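Local coordinates for protein hydrolase (Thermococcus thioreducens, PDB 6IAH) that removes phosphate from diverse substrates as a magnesium-binding phosphatase of the haloacid dehalogenase superfamily, with phosphoglycolate a possible substrate, at residues M1-D6 against E231-A236; V195-T200 against D218-G223; L136-S141 against I164-E169; G9-V14 against P130-G135. All blocks are in the same frame, centred on the assembly; numbering follows the deposited sequence.

Interaction 1 (M1-D6 against E231-A236); sequences MWIVFD and EFLENA. With MG (magnesium ion), chain B.
I3 and F5 of strand 2-5 meet F232, L233 and A236 of helix 229-239 in contacts that are all between carbon atoms; no hydrogen bond crosses. I3 uses two branches. CG2, anti to the backbone N, comes to 4.0 Å from CE2 of F232, obliquely to that ring, as the two side chains slide past each other in opposite directions. CD1, carried outward by an extended chi2 of 172°, touches CD2 of L233 at 4.0 Å and CB of A236 at 4.3 Å. The same L233 methyl is met by F5: the two side chains reach toward each other tip to tip, with CZ of F5 4.0 Å from CD2 of L233 and the methyl at the ring edge, near its plane. Behind these contacts, the strand and helix axes run almost exactly antiparallel (178°), 11.7 Å apart. Just past the strand end, OD2 of D6 binds magnesium at 1.9 Å, and D199, the carbonyl of D8 and three waters complete its six ligands; OD1 of D6 forms a salt bridge with K179. In this Rossmann-like fold, strand 2-5 is hydrogen-bonded to strands 194-198 and 145-149. Helix 229-239 packs on one face of the sheet, antiparallel to strand 2-5, F232 also touching V195 and I197 while L233 leans on L136 and L137 of helix 134-141.

Interaction 2 (V195-T200 against D218-G223); sequences VYIGDT and DFVMVG. With MG (magnesium ion), chain B.
V195 to G198 pair residue by residue with D218 to M221 as parallel strands, the two strands of a beta-alpha-beta unit whose crossover is helix 201-213; strand 218-221 is at the edge of the Rossmann-like sheet. Four backbone hydrogen bonds set the register: Y196 N to D218 O, V220 N to Y196 O, G198 N to V220 O and V222 N to G198 O, all 2.9 to 3.0 Å. Apolar contacts line the face of V195, I197 and V220: CG2 of V195 lies 3.9 Å from CG2 of V220, and I197 and V220 point the same way, side by side. Further on, CG2 of I197 meets CG1 of V222 at 3.6 Å, the two side chains crossing at about a right angle. On the other face, side chains meet backbone. F219 CE1 comes within 3.7 Å of G198 N, where a CB would clash with it, so the ring fits because G198 is glycine; M221, bent at chi3 (-66°), brings CE to 3.5 Å from T200 O. Polar groups gather at the C-terminal ends of the strands. OD1 of D199 binds magnesium at 2.0 Å, and D203 accepts hydrogen bonds from the backbone N of D199 and T200. One water donates to both D199 O and V222 O, each at 2.6 Å.

Interaction 3 (L136-S141 against I164-E169); sequences LLERAS and IGFKFE
L137 packs on segment 164-169, CB lying directly over the ring of F166: this CH-pi contact has CB 3.7 Å from the ring centroid and only 8° off the ring normal. With chi1 at -67°, CG stands beside the backbone N, anti to the carbonyl carbon, and the chain then forks. CD1 turns to the base of the same phenylalanine, 3.8 Å from CB of F166, and also lies 4.0 Å from CZ of F168, obliquely to that ring. Its 3.6 Å approach to CG2 of I164 is less certain, since I164 was modelled in two conformers. CD2 meets F168 CZ at 4.2 Å. The loop joins helix 154-164 to strand 171-172 of the Rossmann-like sheet, and G165, with positive phi (82°), is where the chain leaves the helix; F166 then points back toward helix 134-141, and F168 reaches it with CZ. The two rings touch, CD2 of F166 lying 3.8 Å above the plane of the F168 ring, over its centre. Around the rest of F166, CG of E138 passes at 4.2 Å from CD1, its side chain sliding by in the opposite direction, and CB of S141 lies at the ring edge, near its plane. The hydroxyl of S141 turns back into its own helix, OG donating to E138 O at 2.8 Å. F166 and F168 also touch L146 and V148 of strand 145-149 respectively.

Interaction 4 (G9-V14 against P130-G135); sequences GVLIDV and PIVRRG
L11 and V132 lie side by side and point the same way: L11 holds CG anti to its carbonyl carbon (chi1 -54°), while V132 sets CG1 between its backbone N and carbonyl carbon (chi1 70°). CD2 of L11 lies 3.7 Å from CB of V132. I131 also points toward 9-14, but farther along it, with CG1 anti to its carbonyl carbon; CD1 lies 3.6 Å from D13 N, and CG1 reaches CB of D13 at 3.9 Å. Two donors then grip one carbonyl. I131 N and V132 N bond to L11 O at 2.7 and 3.1 Å from the same face of its plane, the first from well above it, 39° out. Next to this, I12 and P130 form an antiparallel, non-hydrogen-bonded pair, and D13 is bonded through the backbone to R129. This short two-stranded sheet, with a largely helical region between its strands, is consistent with the flap of haloacid dehalogenase proteins carrying an inserted cap domain. D13, its side chain about 3 Å from a bound magnesium, is with E16 a residue of a second magnesium site seen for this protein. A carbonyl oxygen accepting two hydrogen bonds and the apolar contacts thus join the segments, and I131 meets D13 away from its carboxylate.

Overall arrangement
Interactions 1 and 2 share the central sheet, joined where I197 N hydrogen-bonds to V4 O, and both hold the magnesium: OD2 of D6 and OD1 of D199 lie 2.7 Å apart, like charges close together at the metal. Interaction 1 is buried and purely apolar, whereas interaction 2, partly buried at the sheet edge, relies on backbone hydrogen bonds. Interaction 3 is made by helix 134-141 and interaction 4 by the residues leading into it; both are partly buried, interaction 3 held by aliphatic-aromatic packing, interaction 4 by two hydrogen bonds to one carbonyl plus apolar contacts. L137, F168 and L11 all touch F5 of interaction 1, whereas interactions 2 and 3 do not meet, their nearest atoms being about 9 Å apart.

Interaction 1 (M1-D6 against E231-A236)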
loop_
_atom_site.group_PDB
_atom_site.type_symbol
_atom_site.label_atom_id
_atom_site.label_comp_id
_atom_site.label_asym_id
_atom_site.label_seq_id
_atom_site.Cartn_x
_atom_site.Cartn_y
_atom_site.Cartn_z
ATOM N N MET A 1 16.351 16.349 -14.106
ATOM C CA MET A 1 15.206 15.489 -14.420
ATOM C C MET A 1 14.779 14.848 -13.105
ATOM O O MET A 1 15.637 14.509 -12.274
ATOM C CB MET A 1 15.618 14.411 -15.458
ATOM C CG MET A 1 16.225 14.952 -16.757
ATOM S SD MET A 1 15.029 15.748 -17.859
ATOM C CE MET A 1 14.030 14.310 -18.286
ATOM N N TRP A 2 13.467 14.657 -12.925
ATOM C CA TRP A 2 12.908 13.989 -11.732
ATOM C C TRP A 2 12.884 12.496 -11.946
ATOM O O TRP A 2 12.528 12.066 -13.011
ATOM C CB TRP A 2 11.489 14.436 -11.493
ATOM C CG TRP A 2 11.351 15.771 -10.751
ATOM C CD1 TRP A 2 11.251 16.975 -11.317
ATOM C CD2 TRP A 2 11.275 15.986 -9.329
ATOM N NE1 TRP A 2 11.110 17.941 -10.366
ATOM C CE2 TRP A 2 11.151 17.367 -9.126
ATOM C CE3 TRP A 2 11.302 15.159 -8.214
ATOM C CZ2 TRP A 2 11.024 17.920 -7.856
ATOM C CZ3 TRP A 2 11.135 15.693 -6.970
ATOM C CH2 TRP A 2 11.018 17.065 -6.779
ATOM N N ILE A 3 13.272 11.742 -10.937
ATOM C CA ILE A 3 12.903 10.333 -10.838
ATOM C C ILE A 3 12.002 10.218 -9.561
ATOM O O ILE A 3 12.440 10.440 -8.446
ATOM C CB ILE A 3 14.107 9.416 -10.766
ATOM C CG1 ILE A 3 15.025 9.592 -12.004
ATOM C CG2 ILE A 3 13.690 7.969 -10.598
ATOM C CD1 ILE A 3 16.317 8.852 -11.907
ATOM N N VAL A 4 10.747 9.870 -9.786
ATOM C CA VAL A 4 9.724 9.751 -8.761
ATOM C C VAL A 4 9.342 8.298 -8.639
ATOM O O VAL A 4 9.150 7.623 -9.649
ATOM C CB VAL A 4 8.548 10.605 -9.056
ATOM C CG1 VAL A 4 7.623 10.696 -7.834
ATOM C CG2 VAL A 4 9.016 12.032 -9.383
ATOM N N PHE A 5 9.242 7.842 -7.409
ATOM C CA PHE A 5 8.984 6.409 -7.129
ATOM C C PHE A 5 7.657 6.244 -6.358
ATOM O O PHE A 5 7.260 7.055 -5.492
ATOM C CB PHE A 5 10.074 5.811 -6.218
ATOM C CG PHE A 5 11.468 6.097 -6.626
ATOM C CD1 PHE A 5 12.112 5.261 -7.527
ATOM C CD2 PHE A 5 12.182 7.171 -6.028
ATOM C CE1 PHE A 5 13.423 5.509 -7.885
ATOM C CE2 PHE A 5 13.491 7.422 -6.382
ATOM C CZ PHE A 5 14.126 6.563 -7.308
ATOM N N ASP A 6 6.982 5.155 -6.668
ATOM C CA ASP A 6 6.104 4.470 -5.727
ATOM C C ASP A 6 7.005 3.801 -4.678
ATOM O O ASP A 6 8.188 3.556 -4.930
ATOM C CB ASP A 6 5.271 3.408 -6.491
ATOM C CG ASP A 6 4.265 2.641 -5.596
ATOM O OD1 ASP A 6 3.631 3.223 -4.695
ATOM O OD2 ASP A 6 4.131 1.426 -5.827
ATOM N N GLU A 231 17.923 -1.774 -11.580
ATOM C CA GLU A 231 18.350 -1.784 -12.982
ATOM C C GLU A 231 17.948 -0.467 -13.624
ATOM O O GLU A 231 18.713 0.140 -14.380
ATOM C CB GLU A 231 17.724 -2.946 -13.729
ATOM C CG GLU A 231 18.081 -3.011 -15.203
ATOM C CD GLU A 231 17.527 -4.288 -15.799
ATOM O OE1 GLU A 231 18.092 -5.337 -15.459
ATOM O OE2 GLU A 231 16.462 -4.263 -16.465
ATOM N N PHE A 232 16.747 -0.025 -13.310
ATOM C CA PHE A 232 16.347 1.291 -13.769
ATOM C C PHE A 232 17.329 2.387 -13.370
ATOM O O PHE A 232 17.757 3.238 -14.204
ATOM C CB PHE A 232 14.939 1.652 -13.311
ATOM C CG PHE A 232 14.567 3.025 -13.791
ATOM C CD1 PHE A 232 14.213 3.198 -15.116
ATOM C CD2 PHE A 232 14.811 4.130 -13.003
ATOM C CE1 PHE A 232 13.952 4.429 -15.619
ATOM C CE2 PHE A 232 14.577 5.405 -13.530
ATOM C CZ PHE A 232 14.151 5.517 -14.816
ATOM N N LEU A 233 17.697 2.417 -12.094
ATOM C CA LEU A 233 18.591 3.499 -11.623
ATOM C C LEU A 233 19.988 3.408 -12.208
ATOM O O LEU A 233 20.569 4.410 -12.545
ATOM C CB LEU A 233 18.688 3.561 -10.107
ATOM C CG LEU A 233 17.439 4.152 -9.445
ATOM C CD1 LEU A 233 17.523 3.928 -7.954
ATOM C CD2 LEU A 233 17.190 5.639 -9.735
ATOM N N GLU A 234 20.493 2.195 -12.378
ATOM C CA GLU A 234 21.761 1.999 -13.032
ATOM C C GLU A 234 21.755 2.444 -14.490
ATOM O O GLU A 234 22.673 3.116 -14.909
ATOM C CB GLU A 234 22.120 0.524 -12.994
ATOM C CG GLU A 234 22.606 0.118 -11.664
ATOM C CD GLU A 234 22.859 -1.375 -11.602
ATOM O OE1 GLU A 234 22.200 -2.132 -12.353
ATOM O OE2 GLU A 234 23.740 -1.746 -10.795
ATOM N N ASN A 235 20.701 2.098 -15.241
ATOM C CA ASN A 235 20.581 2.582 -16.624
ATOM C C ASN A 235 20.525 4.090 -16.653
ATOM O O ASN A 235 21.191 4.706 -17.453
ATOM C CB ASN A 235 19.337 2.040 -17.293
ATOM C CG ASN A 235 19.398 0.547 -17.507
ATOM O OD1 ASN A 235 20.444 -0.057 -17.393
ATOM N ND2 ASN A 235 18.267 -0.044 -17.802
ATOM N N ALA A 236 19.800 4.690 -15.724
ATOM C CA ALA A 236 19.674 6.171 -15.713
ATOM C C ALA A 236 21.013 6.861 -15.446
ATOM O O ALA A 236 21.357 7.883 -16.055
ATOM C CB ALA A 236 18.660 6.613 -14.685
HETATM MG MG MG B . 2.989 -0.085 -5.534
HETATM O O HOH W 1 2.089 0.740 -3.951
HETATM O O HOH W 2 2.147 -1.850 -5.151
HETATM O O HOH W 3 1.533 0.684 -6.853
#

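Interaction 2 (V195-T200 against D218-G223)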
loop_
_atom_site.group_PDB
_atom_site.type_symbol
_atom_site.label_atom_id
_atom_site.label_comp_id
_atom_site.label_asym_id
_atom_site.label_seq_id
_atom_site.Cartn_x
_atom_site.Cartn_y
_atom_site.Cartn_z
ATOM N N VAL A 195 10.281 11.020 -14.766
ATOM C CA VAL A 195 9.699 9.705 -14.875
ATOM C C VAL A 195 9.137 9.248 -13.505
ATOM O O VAL A 195 9.718 9.583 -12.455
ATOM C CB VAL A 195 10.734 8.698 -15.412
ATOM C CG1 VAL A 195 11.987 8.620 -14.550
ATOM C CG2 VAL A 195 10.120 7.301 -15.635
ATOM N N TYR A 196 8.029 8.482 -13.549
ATOM C CA TYR A 196 7.460 7.839 -12.386
ATOM C C TYR A 196 7.695 6.362 -12.542
ATOM O O TYR A 196 7.377 5.826 -13.577
ATOM C CB TYR A 196 5.959 8.100 -12.247
ATOM C CG TYR A 196 5.401 7.663 -10.911
ATOM C CD1 TYR A 196 5.652 8.393 -9.744
ATOM C CD2 TYR A 196 4.651 6.486 -10.780
ATOM C CE1 TYR A 196 5.162 7.959 -8.509
ATOM C CE2 TYR A 196 4.135 6.062 -9.556
ATOM C CZ TYR A 196 4.404 6.779 -8.418
ATOM O OH TYR A 196 3.925 6.330 -7.194
ATOM N N ILE A 197 8.181 5.726 -11.480
ATOM C CA ILE A 197 8.411 4.238 -11.427
ATOM C C ILE A 197 7.355 3.596 -10.542
ATOM O O ILE A 197 7.337 3.878 -9.339
ATOM C CB ILE A 197 9.796 3.921 -10.840
ATOM C CG1 ILE A 197 10.903 4.846 -11.367
ATOM C CG2 ILE A 197 10.116 2.425 -11.014
ATOM C CD1 ILE A 197 10.970 4.977 -12.857
ATOM N N GLY A 198 6.471 2.757 -11.148
ATOM C CA GLY A 198 5.359 2.105 -10.470
ATOM C C GLY A 198 5.485 0.587 -10.675
ATOM O O GLY A 198 6.339 0.151 -11.413
ATOM N N ASP A 199 4.668 -0.139 -9.941
ATOM C CA ASP A 199 4.508 -1.618 -10.104
ATOM C C ASP A 199 3.073 -2.018 -10.541
ATOM O O ASP A 199 2.860 -3.137 -10.848
ATOM C CB ASP A 199 4.928 -2.313 -8.820
ATOM C CG ASP A 199 4.000 -2.040 -7.647
ATOM O OD1 ASP A 199 3.729 -0.859 -7.265
ATOM O OD2 ASP A 199 3.535 -3.026 -7.046
ATOM N N THR A 200 2.096 -1.109 -10.562
ATOM C CA THR A 200 0.721 -1.514 -10.853
ATOM C C THR A 200 0.103 -0.708 -11.957
ATOM O O THR A 200 0.593 0.352 -12.291
ATOM C CB THR A 200 -0.209 -1.418 -9.625
ATOM O OG1 THR A 200 -0.373 -0.046 -9.225
ATOM C CG2 THR A 200 0.267 -2.289 -8.531
ATOM N N ASP A 218 7.127 10.477 -18.167
ATOM C CA ASP A 218 7.331 9.063 -18.470
ATOM C C ASP A 218 6.881 8.176 -17.351
ATOM O O ASP A 218 6.856 8.572 -16.173
ATOM C CB ASP A 218 8.796 8.773 -18.778
ATOM C CG ASP A 218 9.289 9.459 -20.089
ATOM O OD1 ASP A 218 8.511 9.720 -21.047
ATOM O OD2 ASP A 218 10.506 9.731 -20.147
ATOM N N PHE A 219 6.584 6.922 -17.710
ATOM C CA PHE A 219 6.187 5.967 -16.748
ATOM C C PHE A 219 6.941 4.690 -17.032
ATOM O O PHE A 219 7.054 4.307 -18.196
ATOM C CB PHE A 219 4.667 5.679 -16.823
ATOM C CG PHE A 219 4.252 4.480 -15.998
ATOM C CD1 PHE A 219 4.295 4.538 -14.574
ATOM C CD2 PHE A 219 3.904 3.251 -16.610
ATOM C CE1 PHE A 219 3.956 3.439 -13.814
ATOM C CE2 PHE A 219 3.566 2.154 -15.835
ATOM C CZ PHE A 219 3.575 2.244 -14.431
ATOM N N VAL A 220 7.467 4.056 -15.978
ATOM C CA VAL A 220 8.134 2.746 -16.074
ATOM C C VAL A 220 7.518 1.788 -15.078
ATOM O O VAL A 220 7.388 2.105 -13.864
ATOM C CB VAL A 220 9.662 2.937 -15.853
ATOM C CG1 VAL A 220 10.408 1.625 -15.654
ATOM C CG2 VAL A 220 10.252 3.703 -17.027
ATOM N N MET A 221 7.209 0.584 -15.536
ATOM C CA MET A 221 6.604 -0.380 -14.686
ATOM C C MET A 221 7.601 -1.455 -14.403
ATOM O O MET A 221 7.999 -2.168 -15.317
ATOM C CB MET A 221 5.357 -0.982 -15.298
ATOM C CG MET A 221 4.732 -2.001 -14.342
ATOM S SD MET A 221 3.240 -2.802 -14.892
ATOM C CE MET A 221 2.116 -1.389 -14.924
ATOM N N VAL A 222 7.977 -1.599 -13.129
ATOM C CA VAL A 222 8.921 -2.637 -12.735
ATOM C C VAL A 222 8.344 -3.994 -13.042
ATOM O O VAL A 222 7.136 -4.174 -12.921
ATOM C CB VAL A 222 9.411 -2.512 -11.294
ATOM C CG1 VAL A 222 10.135 -1.186 -11.134
ATOM C CG2 VAL A 222 8.264 -2.664 -10.282
ATOM N N GLY A 223 9.184 -4.907 -13.504
ATOM C CA GLY A 223 8.745 -6.285 -13.830
ATOM C C GLY A 223 8.078 -6.445 -15.209
ATOM O O GLY A 223 7.759 -7.579 -15.637
HETATM MG MG MG B . 2.989 -0.085 -5.534
HETATM O O HOH W 4 4.864 -4.543 -11.731
HETATM O O HOH W 2 2.147 -1.850 -5.151
HETATM O O HOH W 3 1.533 0.684 -6.853
HETATM O O HOH W 1 2.089 0.740 -3.951
#

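Interaction 3 (L136-S141 against I164-E169)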
loop_
_atom_site.group_PDB
_atom_site.type_symbol
_atom_site.label_atom_id
_atom_site.label_comp_id
_atom_site.label_asym_id
_atom_site.label_seq_id
_atom_site.Cartn_x
_atom_site.Cartn_y
_atom_site.Cartn_z
ATOM N N LEU A 136 22.452 3.208 -4.733
ATOM C CA LEU A 136 21.887 3.804 -5.956
ATOM C C LEU A 136 21.125 5.103 -5.740
ATOM O O LEU A 136 21.223 6.010 -6.590
ATOM C CB LEU A 136 21.065 2.821 -6.760
ATOM C CG LEU A 136 21.868 1.631 -7.277
ATOM C CD1 LEU A 136 20.985 0.541 -7.869
ATOM C CD2 LEU A 136 22.925 2.081 -8.308
ATOM N N LEU A 137 20.372 5.211 -4.649
ATOM C CA LEU A 137 19.611 6.431 -4.394
ATOM C C LEU A 137 20.588 7.558 -4.104
ATOM O O LEU A 137 20.376 8.710 -4.478
ATOM C CB LEU A 137 18.607 6.240 -3.236
ATOM C CG LEU A 137 17.460 5.271 -3.507
ATOM C CD1 LEU A 137 16.755 4.867 -2.245
ATOM C CD2 LEU A 137 16.478 5.819 -4.529
ATOM N N GLU A 138 21.626 7.220 -3.351
ATOM C CA GLU A 138 22.686 8.145 -3.041
ATOM C C GLU A 138 23.360 8.575 -4.316
ATOM O O GLU A 138 23.478 9.777 -4.600
ATOM C CB GLU A 138 23.690 7.533 -2.070
ATOM C CG GLU A 138 23.153 7.328 -0.644
ATOM C CD GLU A 138 23.915 6.230 0.168
ATOM O OE1 GLU A 138 25.045 5.786 -0.218
ATOM O OE2 GLU A 138 23.371 5.777 1.212
ATOM N N ARG A 139 23.727 7.604 -5.122
ATOM C CA ARG A 139 24.361 7.985 -6.389
ATOM C C ARG A 139 23.460 8.854 -7.250
ATOM O O ARG A 139 23.910 9.897 -7.758
ATOM C CB ARG A 139 24.813 6.752 -7.159
ATOM C CG ARG A 139 26.033 6.158 -6.548
ATOM C CD ARG A 139 26.214 4.780 -7.081
ATOM N NE ARG A 139 26.360 4.784 -8.538
ATOM C CZ ARG A 139 26.432 3.707 -9.299
ATOM N NH1 ARG A 139 26.363 2.509 -8.764
ATOM N NH2 ARG A 139 26.551 3.829 -10.641
ATOM N N ALA A 140 22.172 8.470 -7.366
ATOM C CA ALA A 140 21.246 9.205 -8.230
ATOM C C ALA A 140 20.945 10.596 -7.763
ATOM O O ALA A 140 20.758 11.465 -8.601
ATOM C CB ALA A 140 19.988 8.460 -8.415
ATOM N N SER A 141 20.931 10.807 -6.432
ATOM C CA SER A 141 20.580 12.115 -5.818
ATOM C C SER A 141 21.562 13.179 -6.178
ATOM O O SER A 141 21.225 14.396 -6.123
ATOM C CB SER A 141 20.454 11.985 -4.258
ATOM O OG SER A 141 21.755 11.763 -3.689
ATOM N N ILE A 164 14.524 1.232 3.890
ATOM C CA ILE A 164 15.345 1.545 2.730
ATOM C C ILE A 164 16.742 1.991 3.134
ATOM O O ILE A 164 17.719 1.587 2.524
ATOM C CB ILE A 164 14.666 2.642 1.863
ATOM C CG1 ILE A 164 13.386 2.081 1.244
ATOM C CG2 ILE A 164 15.596 3.164 0.761
ATOM C CD1 ILE A 164 12.381 3.104 0.792
ATOM N N GLY A 165 16.837 2.798 4.181
ATOM C CA GLY A 165 18.068 3.413 4.584
ATOM C C GLY A 165 18.354 4.652 3.770
ATOM O O GLY A 165 19.523 4.937 3.443
ATOM N N PHE A 166 17.298 5.385 3.447
ATOM C CA PHE A 166 17.430 6.638 2.700
ATOM C C PHE A 166 16.249 7.504 2.997
ATOM O O PHE A 166 15.118 7.017 3.094
ATOM C CB PHE A 166 17.549 6.353 1.195
ATOM C CG PHE A 166 17.817 7.588 0.349
ATOM C CD1 PHE A 166 19.120 7.991 0.083
ATOM C CD2 PHE A 166 16.783 8.276 -0.239
ATOM C CE1 PHE A 166 19.358 9.106 -0.703
ATOM C CE2 PHE A 166 17.014 9.395 -1.045
ATOM C CZ PHE A 166 18.301 9.805 -1.276
ATOM N N LYS A 167 16.493 8.796 3.145
ATOM C CA LYS A 167 15.453 9.760 3.492
ATOM C C LYS A 167 14.964 10.501 2.216
ATOM O O LYS A 167 15.786 10.920 1.409
ATOM C CB LYS A 167 16.053 10.760 4.516
ATOM C CG LYS A 167 15.046 11.442 5.433
ATOM C CD LYS A 167 15.539 11.464 6.879
ATOM N N PHE A 168 13.673 10.659 2.017
ATOM C CA PHE A 168 13.166 11.400 0.862
ATOM C C PHE A 168 12.623 12.748 1.318
ATOM O O PHE A 168 11.551 12.816 1.916
ATOM C CB PHE A 168 12.058 10.636 0.150
ATOM C CG PHE A 168 12.547 9.416 -0.580
ATOM C CD1 PHE A 168 12.998 9.516 -1.888
ATOM C CD2 PHE A 168 12.613 8.211 0.054
ATOM C CE1 PHE A 168 13.447 8.407 -2.569
ATOM C CE2 PHE A 168 13.060 7.106 -0.619
ATOM C CZ PHE A 168 13.465 7.190 -1.947
ATOM N N GLU A 169 13.309 13.807 0.910
ATOM C CA GLU A 169 12.848 15.167 1.218
ATOM C C GLU A 169 11.640 15.611 0.439
ATOM O O GLU A 169 10.864 16.448 0.913
ATOM C CB GLU A 169 14.013 16.136 1.050
ATOM C CG GLU A 169 15.140 15.802 2.059
ATOM C CD GLU A 169 14.635 15.527 3.514
ATOM O OE1 GLU A 169 13.877 16.364 4.104
ATOM O OE2 GLU A 169 14.967 14.451 4.071
#

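Interaction 4 (G9-V14 against P130-G135)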
loop_
_atom_site.group_PDB
_atom_site.type_symbol
_atom_site.label_atom_id
_atom_site.label_comp_id
_atom_site.label_asym_id
_atom_site.label_seq_id
_atom_site.Cartn_x
_atom_site.Cartn_y
_atom_site.Cartn_z
ATOM N N GLY A 9 6.151 -2.316 -3.613
ATOM C CA GLY A 9 6.318 -3.077 -4.828
ATOM C C GLY A 9 7.432 -2.507 -5.722
ATOM O O GLY A 9 7.727 -3.124 -6.752
ATOM N N VAL A 10 8.003 -1.327 -5.380
ATOM C CA VAL A 10 9.066 -0.694 -6.158
ATOM C C VAL A 10 10.315 -0.542 -5.279
ATOM O O VAL A 10 11.346 -1.164 -5.560
ATOM C CB VAL A 10 8.622 0.687 -6.713
ATOM C CG1 VAL A 10 9.789 1.435 -7.323
ATOM C CG2 VAL A 10 7.505 0.523 -7.745
ATOM N N LEU A 11 10.274 0.321 -4.254
ATOM C CA LEU A 11 11.408 0.445 -3.308
ATOM C C LEU A 11 11.421 -0.639 -2.237
ATOM O O LEU A 11 12.498 -0.979 -1.754
ATOM C CB LEU A 11 11.424 1.804 -2.631
ATOM C CG LEU A 11 11.413 2.983 -3.619
ATOM C CD1 LEU A 11 11.308 4.348 -2.916
ATOM C CD2 LEU A 11 12.615 2.982 -4.549
ATOM N N ILE A 12 10.233 -1.074 -1.797
ATOM C CA ILE A 12 10.065 -2.002 -0.662
ATOM C C ILE A 12 9.168 -3.157 -1.080
ATOM O O ILE A 12 8.084 -2.940 -1.698
ATOM C CB ILE A 12 9.420 -1.285 0.550
ATOM C CG1 ILE A 12 10.427 -0.271 1.124
ATOM C CG2 ILE A 12 9.066 -2.270 1.655
ATOM C CD1 ILE A 12 9.862 0.647 2.184
ATOM N N ASP A 13 9.607 -4.374 -0.751
ATOM C CA ASP A 13 8.786 -5.576 -0.917
ATOM C C ASP A 13 8.017 -5.679 0.390
ATOM O O ASP A 13 8.633 -5.931 1.458
ATOM C CB ASP A 13 9.670 -6.796 -1.101
ATOM C CG ASP A 13 8.904 -8.110 -1.184
ATOM O OD1 ASP A 13 7.687 -8.232 -0.970
ATOM O OD2 ASP A 13 9.598 -9.098 -1.476
ATOM N N VAL A 14 6.701 -5.493 0.314
ATOM C CA VAL A 14 5.867 -5.510 1.509
ATOM C C VAL A 14 5.372 -6.898 1.643
ATOM O O VAL A 14 4.151 -7.075 1.876
ATOM C CB VAL A 14 4.707 -4.493 1.508
ATOM C CG1 VAL A 14 5.311 -3.090 1.488
ATOM C CG2 VAL A 14 3.712 -4.679 0.347
ATOM N N PRO A 130 13.843 -4.156 1.839
ATOM C CA PRO A 130 14.164 -3.202 0.775
ATOM C C PRO A 130 14.348 -3.930 -0.564
ATOM O O PRO A 130 14.861 -5.069 -0.594
ATOM C CB PRO A 130 15.459 -2.556 1.279
ATOM C CG PRO A 130 16.079 -3.583 2.138
ATOM C CD PRO A 130 14.940 -4.250 2.822
ATOM N N ILE A 131 13.777 -3.377 -1.625
ATOM C CA ILE A 131 14.180 -3.776 -2.993
ATOM C C ILE A 131 15.307 -2.853 -3.453
ATOM O O ILE A 131 16.330 -3.290 -3.898
ATOM C CB ILE A 131 13.003 -3.753 -3.999
ATOM C CG1 ILE A 131 11.859 -4.650 -3.508
ATOM C CG2 ILE A 131 13.495 -4.142 -5.386
ATOM C CD1 ILE A 131 10.516 -4.390 -4.184
ATOM N N VAL A 132 15.137 -1.556 -3.271
ATOM C CA VAL A 132 16.150 -0.617 -3.744
ATOM C C VAL A 132 17.446 -0.732 -2.895
ATOM O O VAL A 132 17.385 -1.117 -1.723
ATOM C CB VAL A 132 15.559 0.804 -3.791
ATOM C CG1 VAL A 132 15.325 1.347 -2.389
ATOM C CG2 VAL A 132 16.436 1.709 -4.618
ATOM N N ARG A 133 18.608 -0.482 -3.520
ATOM C CA ARG A 133 19.888 -0.429 -2.842
ATOM C C ARG A 133 20.082 1.031 -2.573
ATOM O O ARG A 133 20.020 1.825 -3.504
ATOM C CB ARG A 133 21.015 -0.967 -3.713
ATOM C CG ARG A 133 20.769 -2.446 -4.015
ATOM C CD ARG A 133 22.043 -3.124 -4.497
ATOM N NE ARG A 133 22.701 -2.408 -5.597
ATOM C CZ ARG A 133 22.549 -2.648 -6.904
ATOM N NH1 ARG A 133 21.730 -3.593 -7.385
ATOM N NH2 ARG A 133 23.248 -1.893 -7.757
ATOM N N ARG A 134 20.334 1.369 -1.307
ATOM C CA ARG A 134 20.505 2.764 -0.876
ATOM C C ARG A 134 21.653 3.473 -1.633
ATOM O O ARG A 134 21.616 4.696 -1.867
ATOM C CB ARG A 134 20.700 2.838 0.668
ATOM C CG ARG A 134 21.477 1.684 1.307
ATOM C CD ARG A 134 21.518 1.713 2.859
ATOM N NE ARG A 134 22.792 1.174 3.337
ATOM C CZ ARG A 134 22.993 -0.054 3.824
ATOM N NH1 ARG A 134 21.994 -0.924 3.987
ATOM N NH2 ARG A 134 24.221 -0.408 4.167
ATOM N N GLY A 135 22.673 2.706 -2.003
ATOM C CA GLY A 135 23.844 3.249 -2.749
ATOM C C GLY A 135 23.425 3.839 -4.074
ATOM O O GLY A 135 23.907 4.918 -4.471
#